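Local coordinates for protein beta-N-acetylhexosaminidase (Akkermansia muciniphila, PDB 6JEB) that hydrolyses terminal non-reducing N-acetyl-D-hexosamine residues in N-acetyl-beta-D-hexosaminides, including GlcNAc from N-glycans and chitobiose, as a family 20 glycoside hydrolase, at residues A[306-311]-A[330-335]; A[320-325]-A[394-399]; A[348-353]-A[376-381]. All coordinates share one frame; numbering follows the deposited sequence. Where two conformers were deposited one is given.

Contact 1 (A[306-311]-A[330-335]); sequences FWYEGN and LQSIEK. With ACM (acetamide), chain C.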
loop_
_atom_site.group_PDB
_atom_site.type_symbol
_atom_site.label_atom_id
_atom_site.label_comp_id
_atom_site.label_asym_id
_atom_site.label_seq_id
_atom_site.Cartn_x
_atom_site.Cartn_y
_atom_site.Cartn_z
ATOM N N PHE A 306 -2.517 -11.264 -4.013
ATOM C CA PHE A 306 -2.711 -11.967 -2.749
ATOM C C PHE A 306 -1.595 -11.612 -1.778
ATOM O O PHE A 306 -0.460 -11.360 -2.188
ATOM C CB PHE A 306 -2.657 -13.490 -2.937
ATOM C CG PHE A 306 -3.527 -13.998 -4.051
ATOM C CD1 PHE A 306 -3.054 -14.029 -5.360
ATOM C CD2 PHE A 306 -4.806 -14.472 -3.790
ATOM C CE1 PHE A 306 -3.851 -14.503 -6.391
ATOM C CE2 PHE A 306 -5.604 -14.945 -4.821
ATOM C CZ PHE A 306 -5.121 -14.964 -6.119
ATOM N N TRP A 307 -1.914 -11.642 -0.478
ATOM C CA TRP A 307 -0.870 -11.732 0.542
ATOM C C TRP A 307 -0.257 -13.125 0.469
ATOM O O TRP A 307 -0.976 -14.126 0.559
ATOM C CB TRP A 307 -1.449 -11.500 1.942
ATOM C CG TRP A 307 -2.091 -10.154 2.146
ATOM C CD1 TRP A 307 -3.424 -9.902 2.327
ATOM C CD2 TRP A 307 -1.432 -8.877 2.191
ATOM N NE1 TRP A 307 -3.639 -8.549 2.473
ATOM C CE2 TRP A 307 -2.431 -7.897 2.394
ATOM C CE3 TRP A 307 -0.096 -8.469 2.091
ATOM C CZ2 TRP A 307 -2.138 -6.539 2.494
ATOM C CZ3 TRP A 307 0.198 -7.113 2.190
ATOM C CH2 TRP A 307 -0.822 -6.165 2.389
ATOM N N TYR A 308 1.061 -13.201 0.296
ATOM C CA TYR A 308 1.721 -14.501 0.221
ATOM C C TYR A 308 1.705 -15.180 1.585
ATOM O O TYR A 308 2.136 -14.594 2.582
ATOM C CB TYR A 308 3.166 -14.317 -0.233
ATOM C CG TYR A 308 3.883 -15.624 -0.466
ATOM C CD1 TYR A 308 3.395 -16.551 -1.377
ATOM C CD2 TYR A 308 5.052 -15.929 0.220
ATOM C CE1 TYR A 308 4.058 -17.757 -1.606
ATOM C CE2 TYR A 308 5.721 -17.136 0.004
ATOM C CZ TYR A 308 5.216 -18.043 -0.911
ATOM O OH TYR A 308 5.864 -19.237 -1.144
ATOM N N GLU A 309 1.216 -16.421 1.633
ATOM C CA GLU A 309 1.079 -17.141 2.896
ATOM C C GLU A 309 2.021 -18.338 3.012
ATOM O O GLU A 309 1.813 -19.204 3.866
ATOM C CB GLU A 309 -0.380 -17.525 3.170
ATOM C CG GLU A 309 -1.241 -16.323 3.572
ATOM C CD GLU A 309 -0.860 -15.759 4.933
ATOM O OE1 GLU A 309 -1.495 -16.126 5.937
ATOM O OE2 GLU A 309 0.087 -14.949 5.010
ATOM N N GLY A 310 3.060 -18.393 2.182
ATOM C CA GLY A 310 4.110 -19.373 2.350
ATOM C C GLY A 310 3.909 -20.690 1.631
ATOM O O GLY A 310 4.780 -21.563 1.727
ATOM N N ASN A 311 2.799 -20.871 0.922
ATOM C CA ASN A 311 2.544 -22.085 0.148
ATOM C C ASN A 311 2.339 -21.653 -1.301
ATOM O O ASN A 311 1.219 -21.352 -1.719
ATOM C CB ASN A 311 1.332 -22.850 0.676
ATOM C CG ASN A 311 1.104 -24.153 -0.075
ATOM O OD1 ASN A 311 1.932 -24.561 -0.891
ATOM N ND2 ASN A 311 -0.017 -24.811 0.192
ATOM N N LEU A 330 13.673 -14.065 2.082
ATOM C CA LEU A 330 14.533 -14.781 1.143
ATOM C C LEU A 330 13.845 -16.026 0.600
ATOM O O LEU A 330 13.878 -16.285 -0.610
ATOM C CB LEU A 330 15.853 -15.145 1.819
ATOM C CG LEU A 330 16.691 -13.936 2.222
ATOM C CD1 LEU A 330 17.802 -14.348 3.173
ATOM C CD2 LEU A 330 17.262 -13.282 0.977
ATOM N N GLN A 331 13.210 -16.803 1.478
ATOM C CA GLN A 331 12.499 -17.992 1.024
ATOM C C GLN A 331 11.373 -17.626 0.066
ATOM O O GLN A 331 11.134 -18.331 -0.921
ATOM C CB GLN A 331 11.964 -18.771 2.228
ATOM C CG GLN A 331 13.022 -19.123 3.272
ATOM C CD GLN A 331 13.184 -18.053 4.350
ATOM O OE1 GLN A 331 13.354 -16.864 4.056
ATOM N NE2 GLN A 331 13.127 -18.477 5.609
ATOM N N SER A 332 10.681 -16.513 0.329
ATOM C CA SER A 332 9.594 -16.093 -0.547
ATOM C C SER A 332 10.108 -15.719 -1.930
ATOM O O SER A 332 9.488 -16.065 -2.941
ATOM C CB SER A 332 8.841 -14.922 0.080
ATOM O OG SER A 332 8.274 -15.301 1.323
ATOM N N ILE A 333 11.232 -15.003 -1.995
ATOM C CA ILE A 333 11.815 -14.656 -3.288
ATOM C C ILE A 333 12.121 -15.919 -4.082
ATOM O O ILE A 333 11.783 -16.032 -5.267
ATOM C CB ILE A 333 13.065 -13.776 -3.099
ATOM C CG1 ILE A 333 12.684 -12.434 -2.464
ATOM C CG2 ILE A 333 13.772 -13.559 -4.433
ATOM C CD1 ILE A 333 13.877 -11.615 -2.014
ATOM N N GLU A 334 12.724 -16.905 -3.417
ATOM C CA GLU A 334 13.137 -18.130 -4.094
ATOM C C GLU A 334 11.932 -18.962 -4.519
ATOM O O GLU A 334 11.876 -19.461 -5.650
ATOM C CB GLU A 334 14.054 -18.939 -3.177
ATOM C CG GLU A 334 14.275 -20.375 -3.615
ATOM C CD GLU A 334 15.128 -21.149 -2.633
ATOM O OE1 GLU A 334 16.287 -20.746 -2.408
ATOM O OE2 GLU A 334 14.634 -22.151 -2.073
ATOM N N LYS A 335 10.953 -19.123 -3.623
ATOM C CA LYS A 335 9.804 -19.971 -3.933
ATOM C C LYS A 335 8.905 -19.345 -4.996
ATOM O O LYS A 335 8.353 -20.057 -5.842
ATOM C CB LYS A 335 9.004 -20.279 -2.665
ATOM C CG LYS A 335 9.740 -21.121 -1.636
ATOM C CD LYS A 335 10.141 -22.477 -2.192
ATOM C CE LYS A 335 11.035 -23.223 -1.209
ATOM N NZ LYS A 335 12.201 -23.867 -1.878
HETATM C C1 ACM C . -1.284 -9.229 7.057
HETATM O O ACM C . -0.442 -8.689 7.701
HETATM N N ACM C . -2.392 -9.814 7.743
HETATM C C2 ACM C . -1.244 -9.340 5.543
#

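Contact 2 (A[320-325]-A[394-399]); sequences TVYAWR and GVHAPV. With ACM (acetamide), chain C.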
loop_
_atom_site.group_PDB
_atom_site.type_symbol
_atom_site.label_atom_id
_atom_site.label_comp_id
_atom_site.label_asym_id
_atom_site.label_seq_id
_atom_site.Cartn_x
_atom_site.Cartn_y
_atom_site.Cartn_z
ATOM N N THR A 320 0.546 -12.195 -8.921
ATOM C CA THR A 320 1.406 -11.417 -8.036
ATOM C C THR A 320 1.010 -11.642 -6.582
ATOM O O THR A 320 -0.180 -11.591 -6.234
ATOM C CB THR A 320 1.326 -9.923 -8.377
ATOM O OG1 THR A 320 1.907 -9.704 -9.666
ATOM C CG2 THR A 320 2.080 -9.085 -7.350
ATOM N N VAL A 321 2.015 -11.875 -5.734
ATOM C CA VAL A 321 1.824 -12.043 -4.301
ATOM C C VAL A 321 2.718 -11.057 -3.558
ATOM O O VAL A 321 3.745 -10.608 -4.078
ATOM C CB VAL A 321 2.096 -13.495 -3.847
ATOM C CG1 VAL A 321 1.173 -14.476 -4.583
ATOM C CG2 VAL A 321 3.561 -13.866 -4.047
ATOM N N TYR A 322 2.313 -10.716 -2.333
ATOM C CA TYR A 322 3.045 -9.788 -1.475
ATOM C C TYR A 322 3.718 -10.579 -0.360
ATOM O O TYR A 322 3.035 -11.199 0.463
ATOM C CB TYR A 322 2.098 -8.780 -0.826
ATOM C CG TYR A 322 1.440 -7.773 -1.739
ATOM C CD1 TYR A 322 0.471 -8.153 -2.663
ATOM C CD2 TYR A 322 1.743 -6.424 -1.632
ATOM C CE1 TYR A 322 -0.149 -7.210 -3.474
ATOM C CE2 TYR A 322 1.121 -5.481 -2.432
ATOM C CZ TYR A 322 0.175 -5.876 -3.344
ATOM O OH TYR A 322 -0.431 -4.921 -4.123
ATOM N N ALA A 323 5.048 -10.528 -0.309
ATOM C CA ALA A 323 5.782 -11.143 0.791
ATOM C C ALA A 323 5.712 -10.233 2.008
ATOM O O ALA A 323 6.031 -9.045 1.920
ATOM C CB ALA A 323 7.243 -11.361 0.390
ATOM N N TRP A 324 5.277 -10.778 3.136
ATOM C CA TRP A 324 5.119 -9.962 4.336
ATOM C C TRP A 324 5.565 -10.633 5.626
ATOM O O TRP A 324 6.008 -9.927 6.538
ATOM C CB TRP A 324 3.661 -9.507 4.495
ATOM C CG TRP A 324 2.677 -10.603 4.832
ATOM C CD1 TRP A 324 2.058 -11.454 3.957
ATOM C CD2 TRP A 324 2.172 -10.932 6.135
ATOM N NE1 TRP A 324 1.207 -12.295 4.640
ATOM C CE2 TRP A 324 1.260 -11.995 5.977
ATOM C CE3 TRP A 324 2.415 -10.438 7.424
ATOM C CZ2 TRP A 324 0.577 -12.562 7.055
ATOM C CZ3 TRP A 324 1.737 -11.001 8.490
ATOM C CH2 TRP A 324 0.830 -12.054 8.299
ATOM N N ARG A 325 5.479 -11.952 5.744
ATOM C CA ARG A 325 5.712 -12.587 7.028
ATOM C C ARG A 325 7.161 -12.455 7.465
ATOM O O ARG A 325 8.088 -12.572 6.656
ATOM C CB ARG A 325 5.290 -14.048 6.973
ATOM C CG ARG A 325 3.781 -14.172 6.955
ATOM C CD ARG A 325 3.322 -15.576 7.151
ATOM N NE ARG A 325 1.866 -15.670 7.276
ATOM C CZ ARG A 325 1.211 -15.697 8.435
ATOM N NH1 ARG A 325 1.873 -15.633 9.582
ATOM N NH2 ARG A 325 -0.109 -15.811 8.450
ATOM N N GLY A 394 8.509 -4.533 -6.903
ATOM C CA GLY A 394 8.752 -3.329 -6.135
ATOM C C GLY A 394 8.466 -3.539 -4.654
ATOM O O GLY A 394 8.620 -4.639 -4.125
ATOM N N VAL A 395 8.063 -2.451 -4.010
ATOM C CA VAL A 395 7.990 -2.371 -2.557
ATOM C C VAL A 395 6.640 -1.789 -2.173
ATOM O O VAL A 395 6.020 -1.056 -2.948
ATOM C CB VAL A 395 9.151 -1.511 -2.004
ATOM C CG1 VAL A 395 8.953 -0.031 -2.352
ATOM C CG2 VAL A 395 9.327 -1.718 -0.513
ATOM N N HIS A 396 6.186 -2.116 -0.964
ATOM C CA HIS A 396 4.826 -1.775 -0.555
ATOM C C HIS A 396 4.787 -1.728 0.964
ATOM O O HIS A 396 5.168 -2.701 1.620
ATOM C CB HIS A 396 3.892 -2.874 -1.072
ATOM C CG HIS A 396 2.440 -2.508 -1.113
ATOM N ND1 HIS A 396 1.891 -1.757 -2.133
ATOM C CD2 HIS A 396 1.410 -2.854 -0.300
ATOM C CE1 HIS A 396 0.589 -1.638 -1.935
ATOM N NE2 HIS A 396 0.271 -2.294 -0.828
ATOM N N ALA A 397 4.322 -0.616 1.525
ATOM C CA ALA A 397 4.299 -0.452 2.979
ATOM C C ALA A 397 2.874 -0.286 3.488
ATOM O O ALA A 397 2.248 0.760 3.234
ATOM C CB ALA A 397 5.145 0.752 3.394
ATOM N N PRO A 398 2.328 -1.265 4.203
ATOM C CA PRO A 398 0.990 -1.100 4.793
ATOM C C PRO A 398 1.033 -0.290 6.079
ATOM O O PRO A 398 1.914 -0.470 6.929
ATOM C CB PRO A 398 0.553 -2.542 5.099
ATOM C CG PRO A 398 1.563 -3.436 4.416
ATOM C CD PRO A 398 2.822 -2.647 4.310
ATOM N N VAL A 399 0.039 0.588 6.233
ATOM C CA VAL A 399 -0.138 1.312 7.487
ATOM C C VAL A 399 -1.397 0.780 8.166
ATOM O O VAL A 399 -2.449 1.435 8.175
ATOM C CB VAL A 399 -0.167 2.840 7.292
ATOM C CG1 VAL A 399 0.137 3.538 8.618
ATOM C CG2 VAL A 399 0.840 3.286 6.222
HETATM C C1 ACM C . -1.284 -9.229 7.057
HETATM O O ACM C . -0.442 -8.689 7.701
HETATM N N ACM C . -2.392 -9.814 7.743
HETATM C C2 ACM C . -1.244 -9.340 5.543
#

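Contact 3 (A[348-353]-A[376-381]); sequences SEYCYL and YDLDPA. With ACM (acetamide), chain C.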
loop_
_atom_site.group_PDB
_atom_site.type_symbol
_atom_site.label_atom_id
_atom_site.label_comp_id
_atom_site.label_asym_id
_atom_site.label_seq_id
_atom_site.Cartn_x
_atom_site.Cartn_y
_atom_site.Cartn_z
ATOM N N SER A 348 7.306 -7.401 6.812
ATOM C CA SER A 348 6.905 -6.720 8.034
ATOM C C SER A 348 8.095 -6.285 8.877
ATOM O O SER A 348 7.929 -5.459 9.778
ATOM C CB SER A 348 5.959 -7.604 8.844
ATOM O OG SER A 348 6.608 -8.787 9.275
ATOM N N GLU A 349 9.290 -6.814 8.605
ATOM C CA GLU A 349 10.496 -6.376 9.301
ATOM C C GLU A 349 10.882 -4.948 8.934
ATOM O O GLU A 349 11.586 -4.288 9.709
ATOM C CB GLU A 349 11.650 -7.339 8.986
ATOM C CG GLU A 349 12.958 -7.084 9.736
ATOM C CD GLU A 349 13.979 -8.204 9.555
ATOM O OE1 GLU A 349 13.554 -9.362 9.364
ATOM O OE2 GLU A 349 15.202 -7.934 9.610
ATOM N N TYR A 350 10.434 -4.458 7.774
ATOM C CA TYR A 350 10.847 -3.159 7.256
ATOM C C TYR A 350 9.675 -2.267 6.871
ATOM O O TYR A 350 9.808 -1.035 6.863
ATOM C CB TYR A 350 11.686 -3.341 5.985
ATOM C CG TYR A 350 12.966 -4.106 6.178
ATOM C CD1 TYR A 350 12.998 -5.487 6.041
ATOM C CD2 TYR A 350 14.150 -3.447 6.490
ATOM C CE1 TYR A 350 14.167 -6.196 6.216
ATOM C CE2 TYR A 350 15.334 -4.150 6.662
ATOM C CZ TYR A 350 15.334 -5.523 6.524
ATOM O OH TYR A 350 16.500 -6.230 6.699
ATOM N N CYS A 351 8.538 -2.871 6.513
ATOM C CA CYS A 351 7.503 -2.175 5.758
ATOM C C CYS A 351 6.192 -2.023 6.497
ATOM O O CYS A 351 5.288 -1.351 5.979
ATOM C CB CYS A 351 7.202 -2.916 4.446
ATOM S SG CYS A 351 8.621 -3.115 3.366
ATOM N N TYR A 352 6.047 -2.638 7.668
ATOM C CA TYR A 352 4.800 -2.573 8.426
ATOM C C TYR A 352 4.852 -1.309 9.274
ATOM O O TYR A 352 5.439 -1.292 10.360
ATOM C CB TYR A 352 4.600 -3.856 9.233
ATOM C CG TYR A 352 3.815 -4.893 8.459
ATOM C CD1 TYR A 352 3.998 -5.046 7.081
ATOM C CD2 TYR A 352 2.884 -5.715 9.093
ATOM C CE1 TYR A 352 3.272 -5.981 6.356
ATOM C CE2 TYR A 352 2.155 -6.656 8.378
ATOM C CZ TYR A 352 2.348 -6.778 7.007
ATOM O OH TYR A 352 1.608 -7.689 6.291
ATOM N N LEU A 353 4.238 -0.236 8.770
ATOM C CA LEU A 353 4.376 1.065 9.409
ATOM C C LEU A 353 3.397 1.267 10.557
ATOM O O LEU A 353 3.410 2.337 11.183
ATOM C CB LEU A 353 4.289 2.192 8.374
ATOM C CG LEU A 353 5.310 2.040 7.236
ATOM C CD1 LEU A 353 5.296 3.253 6.310
ATOM C CD2 LEU A 353 6.734 1.767 7.773
ATOM N N TYR A 376 15.280 2.105 6.344
ATOM C CA TYR A 376 16.176 2.470 5.254
ATOM C C TYR A 376 17.124 1.334 4.871
ATOM O O TYR A 376 17.644 1.324 3.746
ATOM C CB TYR A 376 16.951 3.763 5.576
ATOM C CG TYR A 376 17.587 4.293 4.319
ATOM C CD1 TYR A 376 16.841 5.040 3.419
ATOM C CD2 TYR A 376 18.898 3.972 3.983
ATOM C CE1 TYR A 376 17.378 5.469 2.229
ATOM C CE2 TYR A 376 19.450 4.402 2.796
ATOM C CZ TYR A 376 18.686 5.154 1.920
ATOM O OH TYR A 376 19.227 5.577 0.728
ATOM N N ASP A 377 17.348 0.370 5.765
ATOM C CA ASP A 377 18.216 -0.742 5.409
ATOM C C ASP A 377 17.595 -1.674 4.372
ATOM O O ASP A 377 18.289 -2.572 3.890
ATOM C CB ASP A 377 18.622 -1.516 6.665
ATOM C CG ASP A 377 19.889 -2.325 6.466
ATOM O OD1 ASP A 377 20.899 -1.755 5.994
ATOM O OD2 ASP A 377 19.879 -3.532 6.781
ATOM N N LEU A 378 16.331 -1.472 4.004
ATOM C CA LEU A 378 15.659 -2.372 3.071
ATOM C C LEU A 378 16.230 -2.245 1.662
ATOM O O LEU A 378 16.216 -1.160 1.070
ATOM C CB LEU A 378 14.165 -2.073 3.038
ATOM C CG LEU A 378 13.380 -2.891 2.009
ATOM C CD1 LEU A 378 13.414 -4.379 2.364
ATOM C CD2 LEU A 378 11.949 -2.381 1.917
ATOM N N ASP A 379 16.720 -3.364 1.131
ATOM C CA ASP A 379 16.904 -3.570 -0.301
ATOM C C ASP A 379 15.830 -4.572 -0.692
ATOM O O ASP A 379 15.871 -5.719 -0.216
ATOM C CB ASP A 379 18.297 -4.151 -0.566
ATOM C CG ASP A 379 18.490 -4.627 -2.009
ATOM O OD1 ASP A 379 17.634 -4.350 -2.877
ATOM O OD2 ASP A 379 19.521 -5.293 -2.276
ATOM N N PRO A 380 14.832 -4.194 -1.505
ATOM C CA PRO A 380 13.746 -5.142 -1.820
ATOM C C PRO A 380 14.227 -6.458 -2.389
ATOM O O PRO A 380 13.549 -7.481 -2.214
ATOM C CB PRO A 380 12.889 -4.363 -2.828
ATOM C CG PRO A 380 13.118 -2.931 -2.461
ATOM C CD PRO A 380 14.585 -2.868 -2.105
ATOM N N ALA A 381 15.388 -6.470 -3.048
ATOM C CA ALA A 381 15.958 -7.684 -3.616
ATOM C C ALA A 381 16.831 -8.448 -2.634
ATOM O O ALA A 381 17.274 -9.554 -2.961
ATOM C CB ALA A 381 16.782 -7.350 -4.861
HETATM C C1 ACM C . -1.284 -9.229 7.057
HETATM O O ACM C . -0.442 -8.689 7.701
HETATM N N ACM C . -2.392 -9.814 7.743
HETATM C C2 ACM C . -1.244 -9.340 5.543
HETATM O O HOH W 1 18.554 -4.557 8.776
HETATM O O HOH W 2 18.525 -5.418 5.087
#

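Contact 1 (A[306-311]-A[330-335])
Tyr308 lies against Ser332 with its ring edge and against Lys335 with its hydroxyl. Its CG stands anti to the backbone N (chi1 -174°), which sends the phenol out to helix 329-339. CB and CD1 rest on a methyl of Val321, which lies under the rim of one ring face. Over the centre of the opposite face sits the backbone N of Gly310, 3.6 Å above the ring plane; the chain has turned back across its own tyrosine. On the helix side the edge does the touching: CD2 is 3.5 Å and CE2 3.4 Å from Ser332 OG, which lies close to the ring plane. At the tip, OH rests 3.6 Å from Lys335 CB, one helical turn further on, where the lysine chain then bends away. The Ser332 hydroxyl donates to the carbonyl O of Gln328, just ahead of the helix, and its contact with Tyr308 is a van der Waals one. The fold is the TIM barrel of the family 20 catalytic domain: helix 329-339 joins the parallel strands 320-323 and 342-345 in a beta-alpha-beta crossover, and Tyr308, next to strand 303-307 in the chain, reaches it across the outside of strand 320-323. Ile333, on another side of the helix, packs on Leu343 and Met345. One residue before Tyr308, Trp307 faces the active site, with the acetamide methyl over the centre of its indole (CD2 to ACM C2 3.4 Å) and NE1 bonded to Glu187. One residue after it, Glu309 OE1 receives the backbone N of the active-site residue Glu258 and forms a salt bridge with Arg325.

Contact 2 (A[320-325]-A[394-399])
The ring of Tyr322 meets His396 edge to face: CE2 stands over the centre of the imidazole, 3.4 Å above its plane, and His396 CG lies in the plane of the phenol at that edge. The centroids are 4.8 Å apart and the planes are turned by 69°, a T-shaped pair. Strands 320-323 and 392-399 are not neighbours in the barrel, since strand 342-345 runs between them; the two rings meet inside the barrel, although Tyr322 CA and His396 CA are 8.3 Å apart. Trp324, just past the end of its strand, is sandwiched by an arginine side chain and the ligand. Arg325 CG lies 3.4 Å above one indole face, and the opposite face carries the acetamide, C2 over the centre and its O 3.3 Å from CZ3. Tyr322 O sits at the indole edge, in plane, and NE1 makes a weak hydrogen bond to Glu309 OE2. A chi1 of 69°, the crowded position between backbone N and carbonyl carbon, turns the ring to the ligand. Exchanging this tryptophan for an alanine would probably leave one side of the acetamide without its wall and Glu309 without that weak bond. The acetamide corresponds chemically to the N-acetyl group of the substrate, and Trp324 is a substrate-binding residue. Deeper in the barrel, Tyr322 OH bonds to Gln305, while His396 pairs with Trp92 NE1 through ND1 and with His125 ND1 through NE2. Because an indole N-H can only donate, this is consistent with ND1 as acceptor and NE2 as donor, a buried imidazole with both nitrogens satisfied and an aromatic C-H against one pi face.

Contact 3 (A[348-353]-A[376-381])
Tyr350 OH, beyond the part of the ring that packs on Leu378, bonds to one water at 2.7 Å and weakly to a second. Both waters donate to Asp377 OD2, though this carboxylate was deposited in two conformers, so the bridge is less certain than the tyrosine end of it. The ring itself is held by carbon: Leu378 CD1 lies over one face, 4.1 Å from the centroid and 22° off the normal, a CH-pi contact, while its CB is 3.7 Å from Tyr350 CD2. With CG anti to the backbone N (chi1 176°), the branch point of Leu378 comes between the two residues, and CD1 goes over the phenol, CD2 against Cys351 SG at 3.7 Å. Beyond Leu378 the backbone is fixed by an Asx turn: Asp379 OD1 accepts Ala381 N at 3.1 Å, met from above the carboxylate plane, and also pairs with Arg89. Next to Cys351, Tyr352 turns to the active site and donates from OH to the acetamide O at 2.7 Å; that oxygen lies in plane at the ring edge, and Ser348 CB lies over one face, toward the rim. Segment 348-353 belongs to the long loop after strand 342-345; segment 376-381 leaves helix 372-376. Leu378 rests on Val395 of strand 392-399 and Cys351 on Ile421 of helix 417-426, which places the contact between the barrel wall and its outer helices.

In the fold
Contact 2 lies deepest, inside the barrel near the centre of the molecule, and is purely aromatic. Contacts 1 and 3 sit outside the strands, each with buried residues at its heart and an exposed one at its margin; contact 1 joins a strand end to a helix by van der Waals touch, whereas contact 3 joins two loops by apolar packing with water at its rim. Backbone pairing ties them together: 306-311 runs beside 320-325, Trp324 O meets Ser348 N, and Pro398 O meets Leu353 N. Contacts 1 and 3 barely touch, through Ile333, yet all three send one aromatic residue to the same acetamide.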